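Local coordinates for UDP-N-acetylglucosamine 2-epimerase (Listeria monocytogenes, PDB 3OT5), which probably interconverts UDP-N-acetylglucosamine and UDP-N-acetylmannosamine by inverting the configuration at C2 of the sugar, at residues A355-L358 with E363-D366; E315-G320 with A338-L343; L48-E51 with T56-S59; E51-T56 with A387-F392; S100-G105 with T124-A129. All blocks are in the same frame, centred on the assembly; numbering follows the deposited sequence.

Interaction 1 of 5, residues A355-L358 with E363-D366; sequences ALDL and ESHD
L358 meets helix 362-370 with one methyl and with its own carbonyl. Its CD2 rests on the backbone of S364, 3.9 Å from S364 O, and also brushes S364 CB. L358 O turns to the next residue and lies 3.9 Å from H365 CB, approaching the imidazole obliquely. Beside these contacts the D357 carboxylate faces the S364 hydroxyl, but D357 OD2 stays 3.7 Å from S364 OG, a van der Waals approach and not a bond. With D357 CG trans to the backbone N (chi1 178°), the carboxylate reaches forward along the helix, where N361 ND2 hydrogen-bonds to OD2; OD1 has a long, weak ion pair with K342 NZ. The two helices, 348-360 and 362-370, follow each other with N361 alone between them, a sharp helix-to-helix turn that comes after edge strand 341-343 of the six-stranded parallel sheet in the C-terminal Rossmann-like domain. So tight a turn brings L358 CA and H365 CA to 5.2 Å. Y303, near the start of strand 302-307, grips the turn from each helix: its OH is hydrogen-bonded to L358 O, while its own carbonyl O is bonded to H365 NE2. The rings of H365 and Y303 are stacked as well, so the imidazole is fixed in rotation by a bond at one nitrogen and by an aromatic neighbour, with P322 touching it too.

Interaction 2 of 5, residues E315-G320 with A338-L343; sequences EAPGMG and AGTLKL
T340 OG1 is hydrogen-bonded to G335 O, in the helix that precedes it, and the same oxygen lies 3.9 Å from CG of P317. This bond ties down the polar branch of a threonine whose CB and CG2 serve the contact. T340 CB is the centre of the meeting: it sits 3.7 Å from P317 CB and equally close to P317 CG, so that the pyrrolidine lays the bond between these two carbons against it. T340 CG2 reaches P317 CB at 4.0 Å, and the two side chains cross at about a right angle. The threonine torsion (chi1 60°) places OG1 between the backbone N and the carbonyl carbon, the orientation in which it can turn back to G335 while CG2 stays beside the proline. Further along, P317 CG also touches L341 CD2, at 4.2 Å, a looser apolar contact. The domain has a Rossmann-type fold built on a parallel sheet, and 338-343 closes a beta-alpha-beta unit made of strand 323-325, helix 333-338 and edge strand 341-343. G339, with positive phi, lets the chain leave the helix; from there K342 pairs through its backbone with V323 and V325. P317 itself belongs to the turn that leads from helix 310-315 into strand 323-325. That turn is stiffened internally by the M319 N to A316 O bond of 2.8 Å, while G318 N makes a weak one to E315 O. Around the pair, N373 touches P317 and A371 touches T340.

Interaction 3 of 5, residues L48-E51 with T56-S59; sequences LALE and TFES
F57 CB points toward L50, and the ring meets its CD2 methyl, across the turn between helix 37-51 and strand 57-63 in the first beta-alpha-beta unit of the N-terminal Rossmann-like domain. Starting at the backbone, F57 CB lies 3.8 Å from L50 CD2 and has L50 O nearly as close. One bond further out, F57 CG is 3.4 Å from the same methyl, and F57 CD1 is equally near, a tight fit for carbon against carbon. F57 CD2 and CE1 stand slightly farther off, and CE2 and CZ, on the far part of the ring, only graze it. The methyl thus sits over the face, somewhat toward the CG-CD1 side, in a CH-pi contact: L50 CD2 is 3.5 Å from the ring centroid and 18° off the normal. The opposite face is covered by T56 CG2, over its centre, so the phenyl is clamped between a leucine methyl and a threonine methyl. At its outer end the ring leans on K389 of helix 380-392. The other leucine branch goes elsewhere: L50 CD1 is 4.1 Å from S59 OG. With CG trans to the carbonyl carbon (chi1 -72°), L50 can spread its two methyls over two residues of the strand. E51 adds an outer contact, its CG touching S59 CB at the solvent-exposed margin. The two backbones are also joined by one water molecule, which donates to L50 O at a short 2.5 Å, a value whose exactness is doubtful, and to F57 O at 2.7 Å.

Interaction 4 of 5, residues E51-T56 with A387-F392; sequences EKEPET and AIKSHF
K389 NZ reaches E53 OE1 at 3.4 Å, a salt bridge whose hydrogen bond is weak. The main partner of the ammonium is E393 OE1, so it is shared between two carboxylates and the E53 bond is the weaker one. E53 OE1 is shared in turn: T56 OG1 donates to it at 2.8 Å, arriving on the anti side and 30° out of the carboxylate plane. T56 OG1 stays 4.0 Å from K389 NZ and so adds only proximity. The bends at chi3 (57°) and chi4 (62°) turn CE and NZ; K389 CD, placed by the earlier torsions, lies 3.4 Å from E53 OE1, and the two side chains approach from opposite directions. E53 and T56 are the ends of a type I-like beta turn, closed by T56 N to E53 O at 3.1 Å, and this turn links helix 37-51 to strand 57-63. Helix 380-392 lies near the C terminus yet packs on the N-terminal domain, consistent with the GT-B-like fold of this family, where the C-terminal helix returns to the N-terminal domain. T56 is also held by a backbone bond with I28 of strand 28-34.

Interaction 5 of 5, residues S100-G105 with T124-A129; sequences SRVMNG and TTTSFA
In V102 CG1 lies trans to the backbone N (chi1 170°), and in T126 OG1 lies between the backbone N and the carbonyl carbon (chi1 51°), which leaves CG2 trans to the carbonyl carbon; together these rotations put a methyl from each helix between them. V102 and A129 carry most of the contact, and the two branches of V102 divide the work. CG1 comes down on A129, 3.5 Å from A129 CB, and is 3.7 Å from T126 O, so it touches a backbone carbonyl as well as a side chain. The other branch, V102 CG2, meets T126 CG2 methyl to methyl at 4.0 Å. One residue later M103 comes past A129 with its backbone and the base of its side chain: M103 CA is 3.9 Å from A129 O, while the thioether end leads away to L132 and Y136 farther along the partner helix. The small A129 lets the backbones come near, with M103 CA and A129 CA 4.8 Å apart. At the start of the second helix T124 occupies the N-cap position, its OG1 accepting a weak bond from S127 N. E39 OE2 is hydrogen-bonded to both T124 OG1 and S127 OG, and this second shell anchors the helix start beside which T126 packs. The short axes approach to 8.6 Å at a crossing angle of -42°. Helices 95-113 and 125-136 are successive in the chain, separated by strand 117-121, and their packing is that of neighbouring helices in the alpha-beta-alpha sandwich of a Rossmann-type domain.

Interactions 3 and 4 form one neighbourhood: their centres are 7 Å apart, they share residues E51 and T56 in their segments, and they touch through F57 and K389. Interaction 3 fills the helix-strand junction with apolar groups, whereas interaction 4 ties its rim to the C-terminal helix by charge. Interaction 5 lies in the same N-terminal domain, but is mainly van der Waals contact between two helices, with no polar bond between the segments. Interactions 1 and 2 belong to the C-terminal domain, their centres about 13 Å apart, and meet where D357 approaches K342. Interaction 2 is the more buried of these; interaction 1 lies farther from the chain's centre and draws polar bonds from Y303 and N361.

Interaction 1 of 5, residues A355-L358 with E363-D366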
# COMPACT_ATOMS: atom_id res chain seq x y z
N ALA A 355 15.55 16.99 7.94
CA ALA A 355 16.04 15.81 8.64
C ALA A 355 16.57 16.21 10.03
O ALA A 355 16.16 15.65 11.05
CB ALA A 355 17.13 15.15 7.84
N LEU A 356 17.47 17.18 10.05
CA LEU A 356 18.06 17.64 11.30
C LEU A 356 16.99 18.07 12.29
O LEU A 356 17.06 17.74 13.47
CB LEU A 356 19.06 18.78 11.05
CG LEU A 356 20.27 18.42 10.20
CD1 LEU A 356 21.28 19.57 10.18
CD2 LEU A 356 20.94 17.17 10.73
N ASP A 357 15.99 18.80 11.79
CA ASP A 357 14.87 19.26 12.62
C ASP A 357 14.32 18.09 13.41
O ASP A 357 14.23 18.14 14.64
CB ASP A 357 13.76 19.84 11.73
CG ASP A 357 12.54 20.29 12.52
OD1 ASP A 357 11.41 20.05 12.04
OD2 ASP A 357 12.71 20.85 13.63
N LEU A 358 13.97 17.02 12.70
CA LEU A 358 13.41 15.81 13.31
C LEU A 358 14.40 15.10 14.22
O LEU A 358 14.04 14.60 15.29
CB LEU A 358 12.92 14.84 12.23
CG LEU A 358 11.74 15.35 11.41
CD1 LEU A 358 11.36 14.37 10.31
CD2 LEU A 358 10.57 15.61 12.33
N GLU A 363 10.47 16.83 20.20
CA GLU A 363 9.10 17.34 20.19
C GLU A 363 8.51 17.26 18.78
O GLU A 363 7.34 16.91 18.63
CB GLU A 363 9.04 18.80 20.65
CG GLU A 363 9.67 19.07 22.00
CD GLU A 363 9.56 20.52 22.40
OE1 GLU A 363 8.77 21.26 21.76
OE2 GLU A 363 10.25 20.93 23.36
N SER A 364 9.30 17.63 17.77
CA SER A 364 8.85 17.58 16.37
C SER A 364 8.67 16.15 15.90
O SER A 364 7.82 15.87 15.05
CB SER A 364 9.86 18.26 15.45
OG SER A 364 9.97 19.64 15.74
N HIS A 365 9.49 15.26 16.45
CA HIS A 365 9.45 13.86 16.08
C HIS A 365 8.18 13.21 16.60
O HIS A 365 7.40 12.64 15.83
CB HIS A 365 10.69 13.14 16.61
CG HIS A 365 10.88 11.78 16.01
ND1 HIS A 365 10.32 10.64 16.55
CD2 HIS A 365 11.54 11.39 14.90
CE1 HIS A 365 10.64 9.60 15.81
NE2 HIS A 365 11.39 10.03 14.80
N ASP A 366 7.95 13.30 17.91
CA ASP A 366 6.76 12.71 18.51
C ASP A 366 5.48 13.36 17.97
O ASP A 366 4.42 12.73 17.96
CB ASP A 366 6.84 12.77 20.04
CG ASP A 366 7.90 11.84 20.60
OD1 ASP A 366 8.46 11.03 19.81
OD2 ASP A 366 8.16 11.90 21.81

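Interaction 2 of 5, residues E315-G320 with A338-L343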
# COMPACT_ATOMS: atom_id res chain seq x y z
N GLU A 315 1.91 3.55 5.12
CA GLU A 315 2.35 2.48 6.01
C GLU A 315 3.26 2.92 7.13
O GLU A 315 3.08 2.51 8.27
CB GLU A 315 3.03 1.37 5.20
CG GLU A 315 2.07 0.69 4.24
CD GLU A 315 2.76 -0.21 3.22
OE1 GLU A 315 2.08 -0.62 2.27
OE2 GLU A 315 3.96 -0.49 3.33
N ALA A 316 4.23 3.78 6.81
CA ALA A 316 5.19 4.26 7.81
C ALA A 316 4.52 4.90 9.02
O ALA A 316 4.91 4.61 10.16
CB ALA A 316 6.17 5.22 7.17
N PRO A 317 3.52 5.77 8.80
CA PRO A 317 2.83 6.37 9.93
C PRO A 317 2.05 5.32 10.73
O PRO A 317 1.70 5.55 11.88
CB PRO A 317 1.90 7.38 9.27
CG PRO A 317 2.57 7.71 8.01
CD PRO A 317 3.14 6.42 7.54
N GLY A 318 1.78 4.17 10.10
CA GLY A 318 1.12 3.06 10.77
C GLY A 318 2.07 2.51 11.83
O GLY A 318 1.65 1.91 12.81
N MET A 319 3.37 2.71 11.61
CA MET A 319 4.42 2.29 12.54
C MET A 319 4.79 3.47 13.44
O MET A 319 5.58 3.33 14.36
CB MET A 319 5.69 1.89 11.78
CG MET A 319 5.52 0.80 10.69
SD MET A 319 5.38 -0.86 11.34
CE MET A 319 3.94 -0.70 12.36
N GLY A 320 4.22 4.63 13.14
CA GLY A 320 4.53 5.85 13.88
C GLY A 320 5.87 6.42 13.43
O GLY A 320 6.53 7.12 14.19
N ALA A 338 -2.50 15.92 8.08
CA ALA A 338 -2.52 15.24 9.38
C ALA A 338 -1.22 15.47 10.14
O ALA A 338 -1.22 15.56 11.36
CB ALA A 338 -2.76 13.75 9.21
N GLY A 339 -0.11 15.59 9.42
CA GLY A 339 1.18 15.82 10.05
C GLY A 339 2.04 14.58 10.13
O GLY A 339 3.14 14.62 10.68
N THR A 340 1.55 13.47 9.58
CA THR A 340 2.30 12.22 9.58
C THR A 340 3.37 12.24 8.50
O THR A 340 4.33 11.45 8.55
CB THR A 340 1.38 11.03 9.26
OG1 THR A 340 0.79 11.21 7.97
CG2 THR A 340 0.29 10.89 10.31
N LEU A 341 3.20 13.13 7.52
CA LEU A 341 4.08 13.29 6.37
C LEU A 341 4.51 14.73 6.14
O LEU A 341 3.77 15.66 6.43
CB LEU A 341 3.33 12.92 5.09
CG LEU A 341 2.67 11.55 4.88
CD1 LEU A 341 2.03 11.55 3.53
CD2 LEU A 341 3.66 10.42 4.98
N LYS A 342 5.70 14.91 5.56
CA LYS A 342 6.17 16.23 5.19
C LYS A 342 6.66 16.23 3.75
O LYS A 342 7.55 15.46 3.39
CB LYS A 342 7.25 16.76 6.13
CG LYS A 342 6.71 17.16 7.50
CD LYS A 342 7.70 18.02 8.29
CE LYS A 342 7.09 18.47 9.62
NZ LYS A 342 7.94 19.44 10.38
N LEU A 343 6.02 17.04 2.91
CA LEU A 343 6.42 17.15 1.52
C LEU A 343 7.60 18.12 1.52
O LEU A 343 7.43 19.31 1.79
CB LEU A 343 5.28 17.68 0.66
CG LEU A 343 5.54 17.70 -0.85
CD1 LEU A 343 5.75 16.29 -1.36
CD2 LEU A 343 4.39 18.34 -1.57

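Interaction 3 of 5, residues L48-E51 with T56-S59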
# COMPACT_ATOMS: atom_id res chain seq x y z
N LEU A 48 -7.80 -12.90 5.99
CA LEU A 48 -7.65 -13.31 7.39
C LEU A 48 -8.91 -12.99 8.18
O LEU A 48 -9.41 -13.85 8.90
CB LEU A 48 -6.47 -12.64 8.09
CG LEU A 48 -5.05 -13.07 7.74
CD1 LEU A 48 -4.06 -12.36 8.67
CD2 LEU A 48 -4.92 -14.58 7.88
N ALA A 49 -9.39 -11.75 8.06
CA ALA A 49 -10.61 -11.32 8.76
C ALA A 49 -11.80 -12.24 8.46
O ALA A 49 -12.57 -12.59 9.36
CB ALA A 49 -10.94 -9.89 8.40
N LEU A 50 -11.95 -12.62 7.19
CA LEU A 50 -13.01 -13.53 6.78
C LEU A 50 -12.82 -14.89 7.43
O LEU A 50 -13.78 -15.52 7.87
CB LEU A 50 -13.02 -13.71 5.26
CG LEU A 50 -13.50 -12.53 4.43
CD1 LEU A 50 -13.08 -12.67 2.96
CD2 LEU A 50 -15.02 -12.40 4.57
N GLU A 51 -11.57 -15.33 7.50
CA GLU A 51 -11.26 -16.61 8.11
C GLU A 51 -11.41 -16.60 9.65
O GLU A 51 -11.48 -17.66 10.26
CB GLU A 51 -9.89 -17.09 7.67
CG GLU A 51 -9.86 -17.38 6.18
CD GLU A 51 -8.53 -17.88 5.71
OE1 GLU A 51 -7.64 -18.09 6.57
OE2 GLU A 51 -8.37 -18.08 4.49
N THR A 56 -19.85 -17.27 9.64
CA THR A 56 -20.55 -16.36 8.76
C THR A 56 -20.07 -16.43 7.32
O THR A 56 -20.86 -16.42 6.41
CB THR A 56 -20.32 -14.90 9.18
OG1 THR A 56 -20.69 -14.71 10.55
CG2 THR A 56 -21.10 -13.94 8.29
N PHE A 57 -18.75 -16.48 7.15
CA PHE A 57 -18.15 -16.46 5.82
C PHE A 57 -17.47 -17.72 5.34
O PHE A 57 -16.92 -18.49 6.10
CB PHE A 57 -17.09 -15.36 5.75
CG PHE A 57 -17.60 -13.98 6.05
CD1 PHE A 57 -18.31 -13.27 5.10
CD2 PHE A 57 -17.31 -13.37 7.27
CE1 PHE A 57 -18.75 -12.00 5.37
CE2 PHE A 57 -17.76 -12.09 7.54
CZ PHE A 57 -18.47 -11.40 6.60
N GLU A 58 -17.49 -17.86 4.03
CA GLU A 58 -16.82 -18.92 3.32
C GLU A 58 -15.85 -18.12 2.44
O GLU A 58 -16.27 -17.26 1.67
CB GLU A 58 -17.82 -19.74 2.52
CG GLU A 58 -17.22 -20.91 1.74
CD GLU A 58 -18.29 -21.84 1.16
OE1 GLU A 58 -19.46 -21.79 1.62
OE2 GLU A 58 -17.94 -22.66 0.27
N SER A 59 -14.55 -18.33 2.61
CA SER A 59 -13.56 -17.58 1.84
C SER A 59 -12.97 -18.36 0.68
O SER A 59 -12.41 -19.42 0.88
CB SER A 59 -12.43 -17.12 2.76
OG SER A 59 -11.48 -16.36 2.05
O HOH W 1 -14.40 -17.71 6.85

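Interaction 4 of 5, residues E51-T56 with A387-F392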
# COMPACT_ATOMS: atom_id res chain seq x y z
N GLU A 51 -11.57 -15.33 7.50
CA GLU A 51 -11.26 -16.61 8.11
C GLU A 51 -11.41 -16.60 9.65
O GLU A 51 -11.48 -17.66 10.26
CB GLU A 51 -9.89 -17.09 7.67
CG GLU A 51 -9.86 -17.38 6.18
CD GLU A 51 -8.53 -17.88 5.71
OE1 GLU A 51 -7.64 -18.09 6.57
OE2 GLU A 51 -8.37 -18.08 4.49
N LYS A 52 -11.48 -15.42 10.26
CA LYS A 52 -11.68 -15.33 11.71
C LYS A 52 -13.17 -15.50 12.03
O LYS A 52 -13.53 -15.69 13.19
CB LYS A 52 -11.24 -13.97 12.27
CG LYS A 52 -9.77 -13.66 12.13
CD LYS A 52 -9.46 -12.29 12.76
CE LYS A 52 -8.05 -11.79 12.35
NZ LYS A 52 -6.94 -12.71 12.76
N GLU A 53 -14.02 -15.42 11.02
CA GLU A 53 -15.45 -15.55 11.23
C GLU A 53 -16.05 -16.61 10.29
O GLU A 53 -16.91 -16.31 9.46
CB GLU A 53 -16.10 -14.16 11.09
CG GLU A 53 -17.53 -14.09 11.56
CD GLU A 53 -18.10 -12.67 11.52
OE1 GLU A 53 -19.34 -12.54 11.64
OE2 GLU A 53 -17.33 -11.71 11.36
N PRO A 54 -15.60 -17.86 10.42
CA PRO A 54 -16.08 -18.93 9.55
C PRO A 54 -17.54 -19.30 9.77
O PRO A 54 -18.10 -19.98 8.93
CB PRO A 54 -15.18 -20.10 9.93
CG PRO A 54 -14.83 -19.84 11.35
CD PRO A 54 -14.64 -18.36 11.41
N GLU A 55 -18.15 -18.89 10.89
CA GLU A 55 -19.56 -19.19 11.11
C GLU A 55 -20.43 -18.34 10.18
O GLU A 55 -21.60 -18.66 9.96
CB GLU A 55 -20.03 -18.99 12.57
CG GLU A 55 -19.98 -17.57 13.18
CD GLU A 55 -18.59 -17.14 13.68
OE1 GLU A 55 -17.57 -17.68 13.20
OE2 GLU A 55 -18.54 -16.25 14.56
N THR A 56 -19.85 -17.27 9.64
CA THR A 56 -20.55 -16.36 8.76
C THR A 56 -20.07 -16.43 7.32
O THR A 56 -20.86 -16.42 6.41
CB THR A 56 -20.32 -14.90 9.18
OG1 THR A 56 -20.69 -14.71 10.55
CG2 THR A 56 -21.10 -13.94 8.29
N ALA A 387 -19.24 -4.23 6.86
CA ALA A 387 -19.96 -3.64 5.75
C ALA A 387 -20.65 -4.75 4.93
O ALA A 387 -21.85 -4.68 4.63
CB ALA A 387 -19.00 -2.82 4.88
N ILE A 388 -19.91 -5.80 4.61
CA ILE A 388 -20.47 -6.93 3.86
C ILE A 388 -21.55 -7.63 4.70
O ILE A 388 -22.63 -7.94 4.18
CB ILE A 388 -19.38 -7.92 3.43
CG1 ILE A 388 -18.41 -7.24 2.46
CG2 ILE A 388 -20.01 -9.14 2.75
CD1 ILE A 388 -17.23 -8.09 2.08
N LYS A 389 -21.28 -7.86 5.99
CA LYS A 389 -22.30 -8.48 6.86
C LYS A 389 -23.55 -7.62 6.85
O LYS A 389 -24.66 -8.14 6.75
CB LYS A 389 -21.84 -8.60 8.31
CG LYS A 389 -20.85 -9.70 8.59
CD LYS A 389 -20.40 -9.68 10.07
CE LYS A 389 -21.56 -9.81 11.07
NZ LYS A 389 -22.33 -11.08 10.96
N SER A 390 -23.35 -6.31 6.98
CA SER A 390 -24.44 -5.33 6.99
C SER A 390 -25.40 -5.50 5.82
O SER A 390 -26.59 -5.34 5.97
CB SER A 390 -23.87 -3.91 6.92
OG SER A 390 -24.93 -2.99 6.73
N HIS A 391 -24.86 -5.80 4.65
CA HIS A 391 -25.67 -5.98 3.46
C HIS A 391 -26.40 -7.32 3.45
O HIS A 391 -27.59 -7.37 3.25
CB HIS A 391 -24.81 -5.85 2.20
CG HIS A 391 -25.55 -6.14 0.93
ND1 HIS A 391 -26.26 -5.17 0.24
CD2 HIS A 391 -25.71 -7.29 0.23
CE1 HIS A 391 -26.82 -5.72 -0.82
NE2 HIS A 391 -26.51 -7.00 -0.85
N PHE A 392 -25.68 -8.41 3.72
CA PHE A 392 -26.29 -9.74 3.67
C PHE A 392 -27.14 -10.17 4.86
O PHE A 392 -28.14 -10.85 4.67
CB PHE A 392 -25.23 -10.80 3.41
CG PHE A 392 -24.65 -10.73 2.04
CD1 PHE A 392 -25.34 -11.28 0.97
CD2 PHE A 392 -23.43 -10.14 1.82
CE1 PHE A 392 -24.81 -11.22 -0.31
CE2 PHE A 392 -22.88 -10.08 0.54
CZ PHE A 392 -23.57 -10.61 -0.52

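Interaction 5 of 5, residues S100-G105 with T124-A129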
# COMPACT_ATOMS: atom_id res chain seq x y z
N SER A 100 -8.91 -9.94 -21.62
CA SER A 100 -9.76 -11.04 -22.07
C SER A 100 -9.45 -12.35 -21.31
O SER A 100 -10.37 -13.05 -20.88
CB SER A 100 -9.63 -11.22 -23.57
OG SER A 100 -8.28 -11.39 -23.93
N ARG A 101 -8.17 -12.69 -21.14
CA ARG A 101 -7.82 -13.92 -20.43
C ARG A 101 -8.32 -13.96 -18.99
O ARG A 101 -8.85 -14.99 -18.54
CB ARG A 101 -6.31 -14.17 -20.45
CG ARG A 101 -5.80 -14.67 -21.79
CD ARG A 101 -4.34 -15.06 -21.72
NE ARG A 101 -3.89 -15.70 -22.95
CZ ARG A 101 -3.39 -15.07 -24.01
NH1 ARG A 101 -3.26 -13.74 -24.02
NH2 ARG A 101 -3.02 -15.76 -25.08
N VAL A 102 -8.16 -12.86 -18.28
CA VAL A 102 -8.60 -12.75 -16.90
C VAL A 102 -10.14 -12.75 -16.79
O VAL A 102 -10.71 -13.38 -15.87
CB VAL A 102 -8.07 -11.45 -16.24
CG1 VAL A 102 -8.71 -11.23 -14.93
CG2 VAL A 102 -6.54 -11.49 -16.09
N MET A 103 -10.79 -12.05 -17.71
CA MET A 103 -12.23 -11.95 -17.73
C MET A 103 -12.88 -13.30 -18.02
O MET A 103 -13.83 -13.69 -17.37
CB MET A 103 -12.67 -10.94 -18.78
CG MET A 103 -14.18 -10.81 -18.95
SD MET A 103 -14.56 -9.74 -20.34
CE MET A 103 -13.69 -10.55 -21.68
N ASN A 104 -12.36 -14.00 -19.02
CA ASN A 104 -12.90 -15.32 -19.38
C ASN A 104 -12.58 -16.34 -18.29
O ASN A 104 -13.40 -17.21 -17.99
CB ASN A 104 -12.37 -15.77 -20.73
CG ASN A 104 -12.93 -14.96 -21.87
OD1 ASN A 104 -14.14 -14.73 -21.94
ND2 ASN A 104 -12.07 -14.56 -22.80
N GLY A 105 -11.39 -16.21 -17.70
CA GLY A 105 -10.96 -17.09 -16.63
C GLY A 105 -11.85 -16.90 -15.42
O GLY A 105 -12.43 -17.85 -14.91
N THR A 124 -5.80 -2.37 -10.74
CA THR A 124 -5.12 -3.22 -11.70
C THR A 124 -6.08 -3.69 -12.77
O THR A 124 -7.30 -3.69 -12.60
CB THR A 124 -4.50 -4.45 -11.04
OG1 THR A 124 -5.52 -5.14 -10.28
CG2 THR A 124 -3.36 -4.02 -10.13
N THR A 125 -5.52 -4.13 -13.88
CA THR A 125 -6.31 -4.64 -14.97
C THR A 125 -7.03 -5.91 -14.58
O THR A 125 -8.15 -6.16 -15.02
CB THR A 125 -5.43 -4.83 -16.17
OG1 THR A 125 -5.01 -3.53 -16.57
CG2 THR A 125 -6.18 -5.55 -17.34
N THR A 126 -6.38 -6.71 -13.75
CA THR A 126 -6.96 -7.95 -13.26
C THR A 126 -8.23 -7.67 -12.47
O THR A 126 -9.24 -8.32 -12.67
CB THR A 126 -5.94 -8.74 -12.41
OG1 THR A 126 -5.39 -7.86 -11.41
CG2 THR A 126 -4.81 -9.24 -13.28
N SER A 127 -8.20 -6.65 -11.62
CA SER A 127 -9.37 -6.28 -10.83
C SER A 127 -10.55 -5.83 -11.66
O SER A 127 -11.70 -6.16 -11.38
CB SER A 127 -9.02 -5.20 -9.83
OG SER A 127 -8.18 -5.74 -8.85
N PHE A 128 -10.26 -5.03 -12.67
CA PHE A 128 -11.31 -4.55 -13.55
C PHE A 128 -11.92 -5.70 -14.30
O PHE A 128 -13.14 -5.83 -14.35
CB PHE A 128 -10.77 -3.52 -14.53
CG PHE A 128 -11.58 -3.40 -15.78
CD1 PHE A 128 -12.88 -2.92 -15.75
CD2 PHE A 128 -11.04 -3.78 -17.01
CE1 PHE A 128 -13.61 -2.81 -16.91
CE2 PHE A 128 -11.77 -3.66 -18.17
CZ PHE A 128 -13.06 -3.18 -18.11
N ALA A 129 -11.07 -6.55 -14.86
CA ALA A 129 -11.52 -7.69 -15.64
C ALA A 129 -12.37 -8.66 -14.82
O ALA A 129 -13.39 -9.17 -15.28
CB ALA A 129 -10.32 -8.41 -16.25